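Local structure of 3-oxo-tetronate kinase (Cupriavidus necator, 5DMH) at residues C147-E152 / A233-L239; L51-M56 / P263-R267. The protein catalyses the ATP-dependent phosphorylation of 3-oxo-tetronate to 3-oxo-tetronate 4-phosphate, as a member of the four-carbon acid sugar kinase family. One frame throughout, in Å; residues are numbered along the deposited sequence.

Interaction 1: residues C147-E152 / A233-L239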
ATOM      1  N   CYS A 147      -8.828  -9.402  -5.577  1.00 15.46           N
ATOM      2  CA  CYS A 147      -7.679  -9.990  -6.242  1.00 16.52           C
ATOM      3  C   CYS A 147      -6.390  -9.313  -5.849  1.00 12.68           C
ATOM      4  O   CYS A 147      -5.967  -8.338  -6.494  1.00 15.40           O
ATOM      5  CB  CYS A 147      -7.817  -9.868  -7.763  1.00 16.24           C
ATOM      6  SG  CYS A 147      -6.551 -10.829  -8.650  1.00 15.98           S
ATOM      7  N   PRO A 148      -5.737  -9.844  -4.816  1.00 13.90           N
ATOM      8  CA  PRO A 148      -4.422  -9.306  -4.433  1.00 14.20           C
ATOM      9  C   PRO A 148      -3.234  -9.764  -5.288  1.00 12.94           C
ATOM     10  O   PRO A 148      -2.105  -9.447  -4.931  1.00 14.69           O
ATOM     11  CB  PRO A 148      -4.259  -9.805  -3.009  1.00 13.34           C
ATOM     12  CG  PRO A 148      -5.059 -11.123  -2.968  1.00 15.30           C
ATOM     13  CD  PRO A 148      -6.243 -10.842  -3.848  1.00 14.95           C
ATOM     14  N   ALA A 149      -3.455 -10.492  -6.388  1.00 14.15           N
ATOM     15  CA  ALA A 149      -2.327 -11.008  -7.166  1.00 13.94           C
ATOM     16  C   ALA A 149      -1.413  -9.897  -7.723  1.00 14.26           C
ATOM     17  O   ALA A 149      -1.879  -8.795  -8.103  1.00 16.06           O
ATOM     18  CB  ALA A 149      -2.835 -11.888  -8.292  1.00 15.21           C
ATOM     19  N   PHE A 150      -0.121 -10.214  -7.816  1.00 14.62           N
ATOM     20  CA  PHE A 150       0.882  -9.245  -8.215  1.00 17.44           C
ATOM     21  C   PHE A 150       2.107 -10.029  -8.710  1.00 16.27           C
ATOM     22  O   PHE A 150       3.112 -10.124  -8.013  1.00 14.95           O
ATOM     23  CB  PHE A 150       1.229  -8.383  -6.971  1.00 17.15           C
ATOM     24  CG  PHE A 150       2.012  -7.110  -7.266  1.00 16.44           C
ATOM     25  CD1 PHE A 150       2.541  -6.843  -8.517  1.00 17.54           C
ATOM     26  CD2 PHE A 150       2.199  -6.175  -6.258  1.00 13.09           C
ATOM     27  CE1 PHE A 150       3.233  -5.691  -8.757  1.00 17.80           C
ATOM     28  CE2 PHE A 150       2.890  -5.016  -6.489  1.00 15.54           C
ATOM     29  CZ  PHE A 150       3.415  -4.762  -7.743  1.00 19.63           C
ATOM     30  N   PRO A 151       2.004 -10.630  -9.906  1.00 15.37           N
ATOM     31  CA  PRO A 151       3.077 -11.503 -10.392  1.00 19.20           C
ATOM     32  C   PRO A 151       4.464 -10.864 -10.398  1.00 21.78           C
ATOM     33  O   PRO A 151       5.454 -11.546 -10.113  1.00 19.22           O
ATOM     34  CB  PRO A 151       2.630 -11.827 -11.827  1.00 18.32           C
ATOM     35  CG  PRO A 151       1.126 -11.892 -11.696  1.00 20.48           C
ATOM     36  CD  PRO A 151       0.804 -10.717 -10.755  1.00 18.34           C
ATOM     37  N   GLU A 152       4.537  -9.583 -10.725  1.00 19.52           N
ATOM     38  CA  GLU A 152       5.798  -8.868 -10.777  1.00 18.37           C
ATOM     39  C   GLU A 152       6.515  -8.914  -9.421  1.00 21.97           C
ATOM     40  O   GLU A 152       7.749  -8.762  -9.347  1.00 21.93           O
ATOM     41  CB  GLU A 152       5.547  -7.413 -11.186  1.00 20.05           C
ATOM     42  CG  GLU A 152       6.787  -6.601 -11.588  1.00 26.74           C
ATOM     43  CD  GLU A 152       6.559  -5.072 -11.631  1.00 28.32           C
ATOM     44  OE1 GLU A 152       5.431  -4.577 -11.348  1.00 28.62           O
ATOM     45  OE2 GLU A 152       7.547  -4.343 -11.892  1.00 25.93           O
ATOM     46  N   ALA A 233      -5.529 -15.535 -10.378  1.00 12.83           N
ATOM     47  CA  ALA A 233      -4.711 -14.908 -11.397  1.00 13.62           C
ATOM     48  C   ALA A 233      -3.325 -15.509 -11.277  1.00 14.25           C
ATOM     49  O   ALA A 233      -2.683 -15.398 -10.221  1.00 13.81           O
ATOM     50  CB  ALA A 233      -4.646 -13.406 -11.217  1.00 17.52           C
ATOM     51  N   VAL A 234      -2.913 -16.200 -12.334  1.00 14.19           N
ATOM     52  CA  VAL A 234      -1.621 -16.906 -12.348  1.00 14.60           C
ATOM     53  C   VAL A 234      -0.575 -16.205 -13.193  1.00 18.68           C
ATOM     54  O   VAL A 234       0.561 -16.687 -13.305  1.00 19.31           O
ATOM     55  CB  VAL A 234      -1.772 -18.363 -12.805  1.00 18.93           C
ATOM     56  CG1 VAL A 234      -2.881 -19.045 -12.049  1.00 16.94           C
ATOM     57  CG2 VAL A 234      -2.036 -18.458 -14.317  1.00 21.01           C
ATOM     58  N   SER A 235      -0.940 -15.048 -13.741  1.00 19.45           N
ATOM     59  CA  SER A 235      -0.080 -14.294 -14.649  1.00 16.40           C
ATOM     60  C   SER A 235      -0.610 -12.893 -14.813  1.00 14.89           C
ATOM     61  O   SER A 235      -1.768 -12.612 -14.457  1.00 17.20           O
ATOM     62  CB  SER A 235      -0.086 -14.976 -16.001  1.00 18.12           C
ATOM     63  OG  SER A 235      -1.382 -14.919 -16.502  1.00 22.91           O
ATOM     64  N   ASP A 236       0.225 -12.008 -15.363  1.00 18.36           N
ATOM     65  CA  ASP A 236      -0.218 -10.665 -15.716  1.00 14.82           C
ATOM     66  C   ASP A 236      -1.332 -10.749 -16.765  1.00 19.10           C
ATOM     67  O   ASP A 236      -2.261  -9.938 -16.761  1.00 19.40           O
ATOM     68  CB  ASP A 236       0.921  -9.790 -16.231  1.00 16.25           C
ATOM     69  CG  ASP A 236       1.827  -9.268 -15.121  1.00 23.44           C
ATOM     70  OD1 ASP A 236       1.497  -9.380 -13.924  1.00 21.21           O
ATOM     71  OD2 ASP A 236       2.898  -8.747 -15.470  1.00 23.92           O
ATOM     72  N   ALA A 237      -1.251 -11.732 -17.658  1.00 18.84           N
ATOM     73  CA  ALA A 237      -2.316 -11.906 -18.636  1.00 16.84           C
ATOM     74  C   ALA A 237      -3.680 -12.088 -17.947  1.00 18.56           C
ATOM     75  O   ALA A 237      -4.677 -11.527 -18.391  1.00 19.31           O
ATOM     76  CB  ALA A 237      -2.024 -13.064 -19.578  1.00 18.04           C
ATOM     77  N   ASP A 238      -3.723 -12.867 -16.862  1.00 19.74           N
ATOM     78  CA  ASP A 238      -4.964 -13.052 -16.134  1.00 16.38           C
ATOM     79  C   ASP A 238      -5.425 -11.726 -15.544  1.00 17.70           C
ATOM     80  O   ASP A 238      -6.606 -11.438 -15.549  1.00 17.21           O
ATOM     81  CB  ASP A 238      -4.831 -14.104 -15.014  1.00 13.52           C
ATOM     82  CG  ASP A 238      -4.858 -15.516 -15.520  1.00 18.30           C
ATOM     83  OD1 ASP A 238      -5.116 -15.762 -16.741  1.00 21.39           O
ATOM     84  OD2 ASP A 238      -4.639 -16.414 -14.682  1.00 18.04           O
ATOM     85  N   LEU A 239      -4.491 -10.894 -15.076  1.00 17.74           N
ATOM     86  CA  LEU A 239      -4.863  -9.608 -14.493  1.00 16.78           C
ATOM     87  C   LEU A 239      -5.508  -8.683 -15.538  1.00 18.90           C
ATOM     88  O   LEU A 239      -6.497  -7.979 -15.251  1.00 17.84           O
ATOM     89  CB  LEU A 239      -3.648  -8.961 -13.823  1.00 15.24           C
ATOM     90  CG  LEU A 239      -3.211  -9.598 -12.490  1.00 14.18           C
ATOM     91  CD1 LEU A 239      -1.909  -8.994 -12.042  1.00 18.48           C
ATOM     92  CD2 LEU A 239      -4.277  -9.449 -11.417  1.00 18.45           C
TER
HETATM   93  O   HOH W   1       2.308  -7.934 -11.864  1.00 18.56           O

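Interaction 2: residues L51-M56 / P263-R267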
ATOM      1  N   LEU A  51      -0.998   2.785 -12.188  1.00 18.91           N
ATOM      2  CA  LEU A  51      -1.872   3.607 -13.020  1.00 21.71           C
ATOM      3  C   LEU A  51      -1.096   4.568 -13.932  1.00 24.34           C
ATOM      4  O   LEU A  51      -1.403   4.675 -15.120  1.00 22.77           O
ATOM      5  CB  LEU A  51      -2.858   4.375 -12.145  1.00 18.66           C
ATOM      6  CG  LEU A  51      -3.880   3.473 -11.467  1.00 21.86           C
ATOM      7  CD1 LEU A  51      -4.627   4.284 -10.413  1.00 22.44           C
ATOM      8  CD2 LEU A  51      -4.826   2.876 -12.474  1.00 18.31           C
ATOM      9  N   VAL A  52      -0.082   5.253 -13.390  1.00 19.47           N
ATOM     10  CA  VAL A  52       0.717   6.168 -14.193  1.00 20.47           C
ATOM     11  C   VAL A  52       1.426   5.421 -15.312  1.00 20.89           C
ATOM     12  O   VAL A  52       1.446   5.866 -16.451  1.00 21.94           O
ATOM     13  CB  VAL A  52       1.745   6.917 -13.317  1.00 23.21           C
ATOM     14  CG1 VAL A  52       2.794   7.622 -14.174  1.00 27.38           C
ATOM     15  CG2 VAL A  52       1.013   7.880 -12.382  1.00 23.28           C
ATOM     16  N   ARG A  53       1.993   4.267 -14.982  1.00 21.54           N
ATOM     17  CA  ARG A  53       2.743   3.491 -15.964  1.00 26.10           C
ATOM     18  C   ARG A  53       1.861   2.938 -17.064  1.00 25.70           C
ATOM     19  O   ARG A  53       2.364   2.565 -18.125  1.00 25.42           O
ATOM     20  CB  ARG A  53       3.506   2.357 -15.289  1.00 23.86           C
ATOM     21  CG  ARG A  53       4.805   2.840 -14.603  1.00 30.79           C
ATOM     22  CD  ARG A  53       5.278   1.855 -13.568  1.00 29.31           C
ATOM     23  NE  ARG A  53       5.769   0.574 -14.105  1.00 28.01           N
ATOM     24  CZ  ARG A  53       6.999   0.360 -14.581  1.00 27.82           C
ATOM     25  NH1 ARG A  53       7.894   1.335 -14.674  1.00 27.96           N
ATOM     26  NH2 ARG A  53       7.335  -0.850 -14.978  1.00 31.05           N
ATOM     27  N   ASN A  54       0.554   2.875 -16.812  1.00 22.31           N
ATOM     28  CA  ASN A  54      -0.382   2.378 -17.807  1.00 27.57           C
ATOM     29  C   ASN A  54      -1.268   3.464 -18.391  1.00 26.92           C
ATOM     30  O   ASN A  54      -2.273   3.169 -19.021  1.00 24.33           O
ATOM     31  CB  ASN A  54      -1.225   1.224 -17.258  1.00 26.02           C
ATOM     32  CG  ASN A  54      -0.439  -0.059 -17.177  1.00 26.90           C
ATOM     33  OD1 ASN A  54      -0.405  -0.856 -18.133  1.00 25.42           O
ATOM     34  ND2 ASN A  54       0.219  -0.261 -16.049  1.00 25.41           N
ATOM     35  N   GLY A  55      -0.858   4.720 -18.205  1.00 22.66           N
ATOM     36  CA  GLY A  55      -1.378   5.812 -18.997  1.00 23.87           C
ATOM     37  C   GLY A  55      -2.440   6.671 -18.338  1.00 29.22           C
ATOM     38  O   GLY A  55      -3.161   7.357 -19.050  1.00 24.94           O
HETATM   39  N   MSE A  56      -2.565   6.644 -17.008  1.00 26.71           N
HETATM   40  CA  MSE A  56      -3.518   7.549 -16.345  1.00 24.39           C
HETATM   41  C   MSE A  56      -2.783   8.550 -15.458  1.00 22.85           C
HETATM   42  O   MSE A  56      -2.033   8.155 -14.583  1.00 21.92           O
HETATM   43  CB  MSE A  56      -4.545   6.785 -15.512  1.00 22.03           C
HETATM   44  CG  MSE A  56      -5.618   6.089 -16.314  1.00 22.43           C
HETATM   45 SE   MSE A  56      -6.946   5.230 -15.107  1.00 37.67          SE
HETATM   46  CE  MSE A  56      -8.357   6.586 -15.205  1.00 23.00           C
ATOM     47  N   PRO A 263      -6.850   1.312 -17.094  1.00 20.37           N
ATOM     48  CA  PRO A 263      -6.705   2.407 -18.069  1.00 22.70           C
ATOM     49  C   PRO A 263      -7.106   2.015 -19.476  1.00 24.81           C
ATOM     50  O   PRO A 263      -7.732   2.793 -20.191  1.00 24.87           O
ATOM     51  CB  PRO A 263      -5.204   2.722 -17.999  1.00 20.73           C
ATOM     52  CG  PRO A 263      -4.831   2.368 -16.620  1.00 21.88           C
ATOM     53  CD  PRO A 263      -5.616   1.114 -16.318  1.00 18.87           C
ATOM     54  N   GLU A 264      -6.773   0.804 -19.886  1.00 25.28           N
ATOM     55  CA  GLU A 264      -7.148   0.366 -21.222  1.00 22.95           C
ATOM     56  C   GLU A 264      -8.669   0.329 -21.400  1.00 24.67           C
ATOM     57  O   GLU A 264      -9.172   0.669 -22.468  1.00 27.40           O
ATOM     58  CB  GLU A 264      -6.527  -0.992 -21.537  1.00 24.61           C
ATOM     59  CG  GLU A 264      -6.757  -1.456 -22.943  1.00 25.67           C
ATOM     60  CD  GLU A 264      -6.044  -0.603 -23.975  1.00 34.19           C
ATOM     61  OE1 GLU A 264      -5.057   0.068 -23.614  1.00 32.29           O
ATOM     62  OE2 GLU A 264      -6.471  -0.608 -25.151  1.00 39.81           O
ATOM     63  N   ASN A 265      -9.414  -0.085 -20.374  1.00 22.22           N
ATOM     64  CA  ASN A 265     -10.875   0.006 -20.448  1.00 22.67           C
ATOM     65  C   ASN A 265     -11.347   1.412 -20.814  1.00 24.91           C
ATOM     66  O   ASN A 265     -12.211   1.579 -21.667  1.00 24.58           O
ATOM     67  CB  ASN A 265     -11.528  -0.369 -19.125  1.00 21.71           C
ATOM     68  CG  ASN A 265     -11.408  -1.836 -18.798  1.00 28.37           C
ATOM     69  OD1 ASN A 265     -11.302  -2.708 -19.691  1.00 25.55           O
ATOM     70  ND2 ASN A 265     -11.464  -2.132 -17.501  1.00 20.41           N
ATOM     71  N   PHE A 266     -10.799   2.428 -20.156  1.00 26.80           N
ATOM     72  CA  PHE A 266     -11.262   3.795 -20.412  1.00 29.17           C
ATOM     73  C   PHE A 266     -10.839   4.270 -21.799  1.00 25.72           C
ATOM     74  O   PHE A 266     -11.572   4.977 -22.471  1.00 27.57           O
ATOM     75  CB  PHE A 266     -10.774   4.750 -19.315  1.00 26.22           C
ATOM     76  CG  PHE A 266     -11.329   4.423 -17.955  1.00 27.32           C
ATOM     77  CD1 PHE A 266     -12.686   4.565 -17.702  1.00 33.15           C
ATOM     78  CD2 PHE A 266     -10.510   3.968 -16.943  1.00 26.86           C
ATOM     79  CE1 PHE A 266     -13.206   4.252 -16.455  1.00 31.97           C
ATOM     80  CE2 PHE A 266     -11.033   3.642 -15.675  1.00 27.56           C
ATOM     81  CZ  PHE A 266     -12.374   3.788 -15.443  1.00 29.15           C
ATOM     82  N   ARG A 267      -9.656   3.868 -22.232  1.00 31.05           N
ATOM     83  CA  ARG A 267      -9.204   4.197 -23.579  1.00 26.97           C
ATOM     84  C   ARG A 267     -10.143   3.596 -24.621  1.00 27.93           C
ATOM     85  O   ARG A 267     -10.579   4.277 -25.559  1.00 30.48           O
ATOM     86  CB  ARG A 267      -7.773   3.692 -23.790  1.00 27.46           C
ATOM     87  CG  ARG A 267      -6.712   4.600 -23.209  1.00 30.84           C
ATOM     88  CD  ARG A 267      -5.336   4.256 -23.744  1.00 33.12           C
ATOM     89  NE  ARG A 267      -4.852   2.974 -23.230  1.00 26.92           N
ATOM     90  CZ  ARG A 267      -4.193   2.805 -22.090  1.00 25.20           C
ATOM     91  NH1 ARG A 267      -3.903   3.840 -21.304  1.00 24.19           N
ATOM     92  NH2 ARG A 267      -3.809   1.584 -21.727  1.00 26.55           N
TER
HETATM   93  O   HOH W   2      -1.839  -0.291 -20.312  1.00 29.15           O
HETATM   94  O   HOH W   3      -3.794   6.812 -21.582  1.00 29.38           O

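Interaction 1: residues C147-E152 / A233-L239
The backbones of 147-152 and 233-239 come closest at Pro151 and Ser235, whose CA atoms lie 6.0 Å apart, and no direct hydrogen bond joins them. The contact sits in the sugar-binding N-terminal domain. It sets the loop after strand 144-147 against the capped start of helix 236-245. Ser235 is the N-cap; its OG accepts from Asp238 N at 3.1 Å. Asp238 OD2 in turn takes Val234 N in a nearly straight bond (177°), tying the turn before the helix to its first turn.

The rest is mostly apolar. Ala149 CB meets Ala233 CB at 3.8 Å. With chi1 near -170°, Cys147 SG swings away from its own N and lies 3.8 Å from Leu239 CD2, and Leu242 of the same helix also touches Cys147. Leu239 spreads its two methyls: CD2 faces the sulfur, while CD1 meets the CD corner of the Pro151 ring. That pair is tight, with Leu239 CD1 and Pro151 CD only 3.5 Å apart. The Pro151 ring also lies against Asp236 OD1. At this partly exposed end a water bridges the segments: it accepts from Glu152 N at 3.0 Å and donates to Asp236 OD1 at 2.6 Å.

Interaction 2: residues L51-M56 / P263-R267
Arg267 reaches from helix 262-268 to Asn54 at the end of helix 41-53, which closes in a Schellman motif. There Met56 N bonds to Leu51 O and Gly55 N to Val52 O, with Gly55 at positive phi as the C-prime residue. From CB, the Arg267 chain runs to CG and CD and bends at chi3 (-70°), which folds the guanidinium back over Pro263 C and Glu264 N. NE donates to Glu264 OE1 at 2.9 Å. NH2 reaches the same oxygen at 2.7 Å, a side-on salt bridge within the helix that should hold the group's rotation. A water links NH2, by a weak bond, to Asn54 OD1. NH1 crosses the contact to Asn54 O at 2.9 Å, nearly straight (169°) and in the guanidinium plane. The Glu264 carboxylate has a second partner in Arg268.

Beside this polar edge, Pro263 is the apolar centre. Its CB lies 3.1 Å from Asn54 O and 3.8 Å from Met56 CG. Met56 is selenomethionine; its SE makes an oblique Met-aromatic contact with Phe266, and its CE is 3.8 Å from Phe266 CD2. A second water donates to Gly55 O and accepts from Arg267 NH1 at 3.0 Å.

Overall arrangement
Interaction 1 is nested in the chain loop that interaction 2 closes. Their centres are about 17 Å apart, and their nearest atoms come to about 5 Å without touching. Both are partly buried and lie away from the ATP-binding residues. They use different helices, but Leu260 touches Leu239 in one and Asn54 in the other. Gln413 bonds Glu152 and also touches Arg53, on the helix of 51-56. Interaction 1 packs a helix start; it is apolar inside and joined by water at its more exposed end. Interaction 2 joins the C-terminal end of helix 41-53 to helix 262-268; there a carbonyl accepts directly from an arginine and the apolar core lies beside strand 34-38.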